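Putative cytoplasmic protein (Salmonella typhimurium LT2, PDB 2Q02) is of unknown function but binds zinc in a TIM barrel of the xylose isomerase-like family, where isomerase activity is presumed. Local coordinates at residues L104-D109 with R144-R149; L137-G142 with T171-L176. All blocks are in the same frame, centred on the assembly; numbering follows the deposited sequence.

Overall arrangement
Interaction 1 joins two loops that follow barrel strands; interaction 2 joins the end of strand 135-138 and its loop to the short helix 171-176, beside the zinc ligand Glu139. The segments alternate along the chain. Interaction 2 is fully buried, and its own chemistry is a ring-nitrogen hydrogen bond and packing on a histidine face. Interaction 1, about 9 Å away between centres, is partly buried, with Val145 and Asp109 exposed; it relies mainly on a backbone hydrogen bond, an asparagine-valine contact and a proline-leucine contact. Strand pairing links the two, since Leu104 O lies 2.9 Å from Glu139 N, a probable hydrogen bond; separately, in the loops, Ser146 OG hydrogen-bonds to Leu141 O.

Interaction 1: residues L104-D109 with R144-R149; sequences LCPLND and RVSSLR
Pro106 and Leu148 meet at one end of this contact, their side chains crossing at about a right angle with Pro106 CB 3.7 Å from Leu148 CB. From there the two loops run in nearly opposite directions (164° apart), and Asn108 comes alongside Ser146, their CA atoms 4.1 Å apart. Midway, Ser147 N donates to Leu107 O at 2.9 Å with an N-H...O angle of 164°, a nearly straight bond. At the far end the Asn108 amide crosses the Val145 side chain obliquely, OD1 lying 3.4 Å from Val145 CG2; Asn108 CG, anti to its backbone N (chi1 -177°), stands 4.0 Å from the same methyl, Val145 CG2. OD1 also comes to 3.0 Å from Ser146 N, but the angle is too poor for a hydrogen bond. Ser146 OG accepts from Leu148 N at 3.1 Å, an ST turn, and hydrogen-bonds to Leu141 O. A water sits beside Val145 O at 2.9 Å and takes a weak bond from Asp109 N, bridging the loops. The segments belong to the loops that follow strands 101-104 and 135-138 of the barrel; the first leads to helix 115-130, and Leu148 packs on Trp153 and Ala154 of helix 151-161, which the second precedes.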
ATOM      1  N   LEU A 104      -2.680  -7.255  -2.770  1.00 46.52           N
ATOM      2  CA  LEU A 104      -3.976  -7.941  -2.935  1.00 46.27           C
ATOM      3  C   LEU A 104      -5.063  -7.268  -2.073  1.00 45.90           C
ATOM      4  O   LEU A 104      -4.889  -7.074  -0.857  1.00 45.15           O
ATOM      5  CB  LEU A 104      -3.844  -9.404  -2.518  1.00 45.53           C
ATOM      6  CG  LEU A 104      -2.834 -10.233  -3.315  1.00 47.84           C
ATOM      7  CD1 LEU A 104      -2.440 -11.484  -2.567  1.00 50.23           C
ATOM      8  CD2 LEU A 104      -3.383 -10.623  -4.680  1.00 49.39           C
ATOM      9  N   CYS A 105      -6.173  -6.903  -2.708  1.00 45.64           N
ATOM     10  CA  CYS A 105      -7.257  -6.226  -2.019  1.00 46.65           C
ATOM     11  C   CYS A 105      -8.521  -7.054  -2.043  1.00 45.81           C
ATOM     12  O   CYS A 105      -8.891  -7.580  -3.106  1.00 45.60           O
ATOM     13  CB  CYS A 105      -7.566  -4.883  -2.693  1.00 48.88           C
ATOM     14  SG  CYS A 105      -6.304  -3.625  -2.401  1.00 54.47           S
ATOM     15  N   PRO A 106      -9.239  -7.105  -0.900  1.00 45.44           N
ATOM     16  CA  PRO A 106     -10.424  -7.958  -0.766  1.00 44.47           C
ATOM     17  C   PRO A 106     -11.636  -7.349  -1.425  1.00 44.70           C
ATOM     18  O   PRO A 106     -11.684  -6.144  -1.617  1.00 45.14           O
ATOM     19  CB  PRO A 106     -10.668  -7.996   0.749  1.00 44.28           C
ATOM     20  CG  PRO A 106     -10.211  -6.617   1.217  1.00 43.91           C
ATOM     21  CD  PRO A 106      -9.001  -6.306   0.323  1.00 44.76           C
ATOM     22  N   LEU A 107     -12.616  -8.185  -1.738  1.00 44.87           N
ATOM     23  CA  LEU A 107     -13.905  -7.719  -2.243  1.00 45.11           C
ATOM     24  C   LEU A 107     -14.485  -6.666  -1.294  1.00 45.34           C
ATOM     25  O   LEU A 107     -14.388  -6.786  -0.072  1.00 44.65           O
ATOM     26  CB  LEU A 107     -14.898  -8.880  -2.433  1.00 43.65           C
ATOM     27  CG  LEU A 107     -16.263  -8.515  -3.036  1.00 45.78           C
ATOM     28  CD1 LEU A 107     -16.155  -8.209  -4.539  1.00 45.49           C
ATOM     29  CD2 LEU A 107     -17.298  -9.599  -2.801  1.00 44.76           C
ATOM     30  N   ASN A 108     -15.081  -5.628  -1.871  1.00 44.57           N
ATOM     31  CA  ASN A 108     -15.526  -4.473  -1.085  1.00 44.83           C
ATOM     32  C   ASN A 108     -16.821  -3.944  -1.686  1.00 45.07           C
ATOM     33  O   ASN A 108     -16.913  -2.801  -2.097  1.00 45.34           O
ATOM     34  CB  ASN A 108     -14.401  -3.416  -0.989  1.00 44.35           C
ATOM     35  CG  ASN A 108     -14.763  -2.203  -0.124  1.00 43.61           C
ATOM     36  OD1 ASN A 108     -15.135  -2.325   1.032  1.00 46.40           O
ATOM     37  ND2 ASN A 108     -14.615  -1.014  -0.697  1.00 43.69           N
ATOM     38  N   ASP A 109     -17.819  -4.815  -1.771  1.00 45.79           N
ATOM     39  CA  ASP A 109     -19.125  -4.450  -2.349  1.00 46.06           C
ATOM     40  C   ASP A 109     -20.311  -4.771  -1.408  1.00 45.93           C
ATOM     41  O   ASP A 109     -21.476  -4.799  -1.835  1.00 43.86           O
ATOM     42  CB  ASP A 109     -19.347  -5.118  -3.727  1.00 46.77           C
ATOM     43  CG  ASP A 109     -19.612  -6.630  -3.637  1.00 48.79           C
ATOM     44  OD1 ASP A 109     -19.690  -7.172  -2.513  1.00 46.58           O
ATOM     45  OD2 ASP A 109     -19.730  -7.270  -4.707  1.00 48.33           O
ATOM     46  N   ARG A 144     -16.946  -0.391   5.883  1.00 45.10           N
ATOM     47  CA  ARG A 144     -17.992  -1.295   6.382  1.00 45.28           C
ATOM     48  C   ARG A 144     -18.446  -2.349   5.381  1.00 45.26           C
ATOM     49  O   ARG A 144     -18.884  -3.432   5.786  1.00 44.08           O
ATOM     50  CB  ARG A 144     -19.238  -0.561   6.840  1.00 44.46           C
ATOM     51  CG  ARG A 144     -19.180  -0.144   8.271  1.00 46.68           C
ATOM     52  CD  ARG A 144     -20.174   0.957   8.580  1.00 45.15           C
ATOM     53  NE  ARG A 144     -20.299   1.083  10.029  1.00 50.53           N
ATOM     54  CZ  ARG A 144     -21.414   0.884  10.745  1.00 52.77           C
ATOM     55  NH1 ARG A 144     -22.587   0.581  10.166  1.00 49.86           N
ATOM     56  NH2 ARG A 144     -21.357   1.021  12.069  1.00 52.55           N
ATOM     57  N   VAL A 145     -18.363  -2.025   4.090  1.00 45.04           N
ATOM     58  CA  VAL A 145     -18.742  -2.975   3.029  1.00 44.84           C
ATOM     59  C   VAL A 145     -17.617  -3.950   2.629  1.00 44.50           C
ATOM     60  O   VAL A 145     -17.806  -4.795   1.763  1.00 45.41           O
ATOM     61  CB  VAL A 145     -19.339  -2.239   1.836  1.00 44.54           C
ATOM     62  CG1 VAL A 145     -20.648  -1.587   2.263  1.00 39.35           C
ATOM     63  CG2 VAL A 145     -18.346  -1.184   1.283  1.00 43.43           C
ATOM     64  N   SER A 146     -16.466  -3.835   3.284  1.00 45.02           N
ATOM     65  CA  SER A 146     -15.301  -4.673   3.000  1.00 44.78           C
ATOM     66  C   SER A 146     -15.484  -6.074   3.549  1.00 44.47           C
ATOM     67  O   SER A 146     -15.965  -6.260   4.663  1.00 42.84           O
ATOM     68  CB  SER A 146     -14.038  -4.068   3.597  1.00 43.78           C
ATOM     69  OG  SER A 146     -12.983  -5.004   3.613  1.00 40.14           O
ATOM     70  N   SER A 147     -15.091  -7.060   2.743  1.00 44.65           N
ATOM     71  CA  SER A 147     -15.166  -8.458   3.147  1.00 44.88           C
ATOM     72  C   SER A 147     -14.026  -8.868   4.076  1.00 44.85           C
ATOM     73  O   SER A 147     -14.044  -9.961   4.612  1.00 45.03           O
ATOM     74  CB  SER A 147     -15.167  -9.378   1.918  1.00 45.14           C
ATOM     75  OG  SER A 147     -13.912  -9.357   1.261  1.00 39.46           O
ATOM     76  N   LEU A 148     -13.026  -8.011   4.241  1.00 45.41           N
ATOM     77  CA  LEU A 148     -11.855  -8.321   5.060  1.00 45.76           C
ATOM     78  C   LEU A 148     -11.270  -7.005   5.612  1.00 45.87           C
ATOM     79  O   LEU A 148     -10.549  -6.292   4.916  1.00 47.14           O
ATOM     80  CB  LEU A 148     -10.815  -9.108   4.225  1.00 44.15           C
ATOM     81  CG  LEU A 148      -9.474  -9.472   4.889  1.00 46.96           C
ATOM     82  CD1 LEU A 148      -9.659 -10.373   6.131  1.00 50.26           C
ATOM     83  CD2 LEU A 148      -8.507 -10.139   3.917  1.00 46.37           C
ATOM     84  N   ARG A 149     -11.615  -6.693   6.856  1.00 45.57           N
ATOM     85  CA  ARG A 149     -11.328  -5.401   7.475  1.00 45.55           C
ATOM     86  C   ARG A 149     -10.248  -5.426   8.554  1.00 45.61           C
ATOM     87  O   ARG A 149      -9.590  -4.412   8.813  1.00 46.63           O
ATOM     88  CB  ARG A 149     -12.614  -4.898   8.118  1.00 45.43           C
ATOM     89  CG  ARG A 149     -13.795  -4.979   7.198  1.00 43.07           C
ATOM     90  CD  ARG A 149     -15.036  -4.552   7.919  1.00 45.46           C
ATOM     91  NE  ARG A 149     -14.940  -3.177   8.385  1.00 43.24           N
ATOM     92  CZ  ARG A 149     -15.566  -2.688   9.444  1.00 42.90           C
ATOM     93  NH1 ARG A 149     -16.341  -3.465  10.188  1.00 41.48           N
ATOM     94  NH2 ARG A 149     -15.409  -1.405   9.758  1.00 42.56           N
TER
HETATM   95  O   HOH W   1     -17.607  -7.300   0.418  1.00 30.88           O

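Interaction 2: residues L137-G142 with T171-L176; sequences LVEPLG and TFHHHL. With ZN (zinc ion), chain E.
His173 meets Leu141 and Gly142 with its imidazole, and the residue before it, Phe172, supplies backing: Phe172 CD1 lies 3.5 Å above the plane of the His173 ring, offset toward its rim. The opposite face takes Leu141, whose CD2 stands 3.6 Å above the plane, also offset toward the rim, in a CH-pi contact; the ring is thus sandwiched between a loop leucine and a helix phenylalanine. With CG anti to the carbonyl carbon (chi1 -67°), His173 CG lies 3.6 Å from Gly142 N, and ND1 accepts from Gly142 N at 3.1 Å; the N-H...N angle of 164° shows a nearly straight bond, although the donor sits 33° out of the ring plane. This bond ties the loop after strand 135-138 to the helix directly following strand 166-170, two neighbouring strands of the eight-stranded parallel TIM barrel, at the ends where the zinc site lies. There Glu139 OE2 binds the zinc at 2.1 Å, with Asp170, His197 and Glu245 as further protein ligands. The Glu139 carboxylate is almost perpendicular to the imidazole, its OE2 3.7 Å from His173 CD2. His173 NE2 hydrogen-bonds to an unidentified molecule, probably from the crystallisation liquor, consistent with the ring lining the pocket beside the metal. A CB on Gly142 would point into His173 O and Leu176 CB; lacking one, Gly142 brings its CA to 3.4 Å from His173 O in a CA-H...O contact. One turn further on, Leu176 rests its CB 3.8 Å from Gly142 O, the carbonyl that also accepts from Arg149 NH2.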
ATOM      1  N   LEU A 137       1.184  -9.184  -0.688  1.00 45.32           N
ATOM      2  CA  LEU A 137       0.785  -8.342   0.420  1.00 45.97           C
ATOM      3  C   LEU A 137      -0.755  -8.220   0.440  1.00 46.13           C
ATOM      4  O   LEU A 137      -1.367  -7.654  -0.490  1.00 45.51           O
ATOM      5  CB  LEU A 137       1.444  -6.958   0.297  1.00 47.18           C
ATOM      6  CG  LEU A 137       2.930  -6.858   0.595  1.00 45.38           C
ATOM      7  CD1 LEU A 137       3.418  -5.464   0.294  1.00 46.53           C
ATOM      8  CD2 LEU A 137       3.203  -7.247   2.054  1.00 43.02           C
ATOM      9  N   VAL A 138      -1.372  -8.782   1.486  1.00 45.60           N
ATOM     10  CA  VAL A 138      -2.819  -8.702   1.667  1.00 45.42           C
ATOM     11  C   VAL A 138      -3.154  -7.435   2.424  1.00 45.56           C
ATOM     12  O   VAL A 138      -2.717  -7.256   3.568  1.00 45.36           O
ATOM     13  CB  VAL A 138      -3.338  -9.901   2.458  1.00 46.29           C
ATOM     14  CG1 VAL A 138      -4.794  -9.723   2.798  1.00 42.59           C
ATOM     15  CG2 VAL A 138      -3.093 -11.213   1.667  1.00 48.80           C
ATOM     16  N   GLU A 139      -3.912  -6.548   1.790  1.00 45.70           N
ATOM     17  CA  GLU A 139      -4.295  -5.275   2.416  1.00 45.79           C
ATOM     18  C   GLU A 139      -5.765  -5.279   2.787  1.00 45.29           C
ATOM     19  O   GLU A 139      -6.617  -5.118   1.912  1.00 45.35           O
ATOM     20  CB  GLU A 139      -4.077  -4.110   1.464  1.00 46.72           C
ATOM     21  CG  GLU A 139      -4.530  -2.759   2.023  1.00 46.83           C
ATOM     22  CD  GLU A 139      -3.951  -1.589   1.263  1.00 47.02           C
ATOM     23  OE1 GLU A 139      -3.591  -1.776   0.085  1.00 47.41           O
ATOM     24  OE2 GLU A 139      -3.864  -0.485   1.842  1.00 51.89           O
ATOM     25  N   PRO A 140      -6.078  -5.467   4.073  1.00 44.84           N
ATOM     26  CA  PRO A 140      -7.440  -5.249   4.519  1.00 45.01           C
ATOM     27  C   PRO A 140      -7.926  -3.807   4.264  1.00 46.24           C
ATOM     28  O   PRO A 140      -7.156  -2.836   4.405  1.00 46.28           O
ATOM     29  CB  PRO A 140      -7.383  -5.516   6.031  1.00 45.47           C
ATOM     30  CG  PRO A 140      -6.130  -6.229   6.298  1.00 45.87           C
ATOM     31  CD  PRO A 140      -5.193  -5.931   5.157  1.00 46.68           C
ATOM     32  N   LEU A 141      -9.200  -3.699   3.867  1.00 45.93           N
ATOM     33  CA  LEU A 141      -9.868  -2.425   3.656  1.00 45.53           C
ATOM     34  C   LEU A 141     -10.852  -2.219   4.777  1.00 45.21           C
ATOM     35  O   LEU A 141     -11.662  -3.094   5.068  1.00 43.97           O
ATOM     36  CB  LEU A 141     -10.630  -2.411   2.338  1.00 45.75           C
ATOM     37  CG  LEU A 141      -9.856  -2.848   1.107  1.00 45.26           C
ATOM     38  CD1 LEU A 141     -10.787  -2.966  -0.057  1.00 47.83           C
ATOM     39  CD2 LEU A 141      -8.730  -1.896   0.793  1.00 47.09           C
ATOM     40  N   GLY A 142     -10.791  -1.051   5.401  1.00 46.14           N
ATOM     41  CA  GLY A 142     -11.598  -0.766   6.594  1.00 45.11           C
ATOM     42  C   GLY A 142     -13.064  -0.427   6.360  1.00 44.25           C
ATOM     43  O   GLY A 142     -13.843  -0.385   7.308  1.00 43.48           O
ATOM     44  N   THR A 171      -2.852   2.907   7.383  1.00 45.79           N
ATOM     45  CA  THR A 171      -3.344   3.649   8.557  1.00 45.31           C
ATOM     46  C   THR A 171      -4.782   4.167   8.387  1.00 44.84           C
ATOM     47  O   THR A 171      -5.518   4.264   9.363  1.00 45.43           O
ATOM     48  CB  THR A 171      -2.471   4.846   8.909  1.00 44.53           C
ATOM     49  OG1 THR A 171      -2.375   5.705   7.766  1.00 43.37           O
ATOM     50  CG2 THR A 171      -1.081   4.392   9.368  1.00 43.80           C
ATOM     51  N   PHE A 172      -5.169   4.495   7.161  1.00 44.52           N
ATOM     52  CA  PHE A 172      -6.540   4.878   6.862  1.00 45.54           C
ATOM     53  C   PHE A 172      -7.501   3.716   7.094  1.00 45.36           C
ATOM     54  O   PHE A 172      -8.584   3.885   7.692  1.00 43.64           O
ATOM     55  CB  PHE A 172      -6.651   5.346   5.413  1.00 45.20           C
ATOM     56  CG  PHE A 172      -8.065   5.544   4.930  1.00 43.97           C
ATOM     57  CD1 PHE A 172      -8.766   4.505   4.336  1.00 40.71           C
ATOM     58  CD2 PHE A 172      -8.677   6.796   5.020  1.00 43.40           C
ATOM     59  CE1 PHE A 172     -10.078   4.713   3.855  1.00 44.43           C
ATOM     60  CE2 PHE A 172      -9.972   7.011   4.536  1.00 45.93           C
ATOM     61  CZ  PHE A 172     -10.670   5.975   3.948  1.00 42.90           C
ATOM     62  N   HIS A 173      -7.114   2.548   6.593  1.00 44.87           N
ATOM     63  CA  HIS A 173      -7.980   1.376   6.707  1.00 45.41           C
ATOM     64  C   HIS A 173      -8.068   0.880   8.148  1.00 45.49           C
ATOM     65  O   HIS A 173      -9.135   0.439   8.575  1.00 45.67           O
ATOM     66  CB  HIS A 173      -7.609   0.288   5.692  1.00 43.01           C
ATOM     67  CG  HIS A 173      -7.875   0.707   4.281  1.00 43.66           C
ATOM     68  ND1 HIS A 173      -9.147   0.990   3.820  1.00 43.00           N
ATOM     69  CD2 HIS A 173      -7.037   0.940   3.243  1.00 43.18           C
ATOM     70  CE1 HIS A 173      -9.079   1.357   2.549  1.00 47.34           C
ATOM     71  NE2 HIS A 173      -7.813   1.327   2.173  1.00 47.54           N
ATOM     72  N   HIS A 174      -6.976   1.000   8.897  1.00 44.13           N
ATOM     73  CA  HIS A 174      -7.011   0.778  10.337  1.00 44.11           C
ATOM     74  C   HIS A 174      -7.991   1.751  11.023  1.00 45.89           C
ATOM     75  O   HIS A 174      -8.787   1.369  11.901  1.00 46.08           O
ATOM     76  CB  HIS A 174      -5.602   0.957  10.939  1.00 44.13           C
ATOM     77  CG  HIS A 174      -5.546   0.843  12.437  1.00 43.08           C
ATOM     78  ND1 HIS A 174      -5.288  -0.345  13.089  1.00 39.17           N
ATOM     79  CD2 HIS A 174      -5.696   1.778  13.410  1.00 45.01           C
ATOM     80  CE1 HIS A 174      -5.306  -0.142  14.394  1.00 44.45           C
ATOM     81  NE2 HIS A 174      -5.554   1.138  14.616  1.00 45.53           N
ATOM     82  N   HIS A 175      -7.924   3.024  10.637  1.00 45.59           N
ATOM     83  CA  HIS A 175      -8.760   4.041  11.256  1.00 45.66           C
ATOM     84  C   HIS A 175     -10.235   3.774  11.028  1.00 45.46           C
ATOM     85  O   HIS A 175     -11.039   3.970  11.936  1.00 45.84           O
ATOM     86  CB  HIS A 175      -8.387   5.423  10.723  1.00 46.48           C
ATOM     87  CG  HIS A 175      -9.129   6.550  11.366  1.00 44.52           C
ATOM     88  ND1 HIS A 175     -10.044   7.322  10.683  1.00 42.68           N
ATOM     89  CD2 HIS A 175      -9.070   7.055  12.619  1.00 44.83           C
ATOM     90  CE1 HIS A 175     -10.511   8.259  11.487  1.00 42.78           C
ATOM     91  NE2 HIS A 175      -9.942   8.113  12.670  1.00 42.75           N
ATOM     92  N   LEU A 176     -10.581   3.320   9.824  1.00 46.04           N
ATOM     93  CA  LEU A 176     -11.997   3.029   9.480  1.00 46.10           C
ATOM     94  C   LEU A 176     -12.532   1.757  10.119  1.00 46.07           C
ATOM     95  O   LEU A 176     -13.736   1.654  10.362  1.00 46.04           O
ATOM     96  CB  LEU A 176     -12.230   2.957   7.969  1.00 46.17           C
ATOM     97  CG  LEU A 176     -12.717   4.241   7.325  1.00 44.57           C
ATOM     98  CD1 LEU A 176     -11.605   5.276   7.278  1.00 45.59           C
ATOM     99  CD2 LEU A 176     -13.206   3.905   5.936  1.00 45.88           C
TER
HETATM  100 ZN    ZN E 300      -3.036   1.270   0.996  1.00 45.13          ZN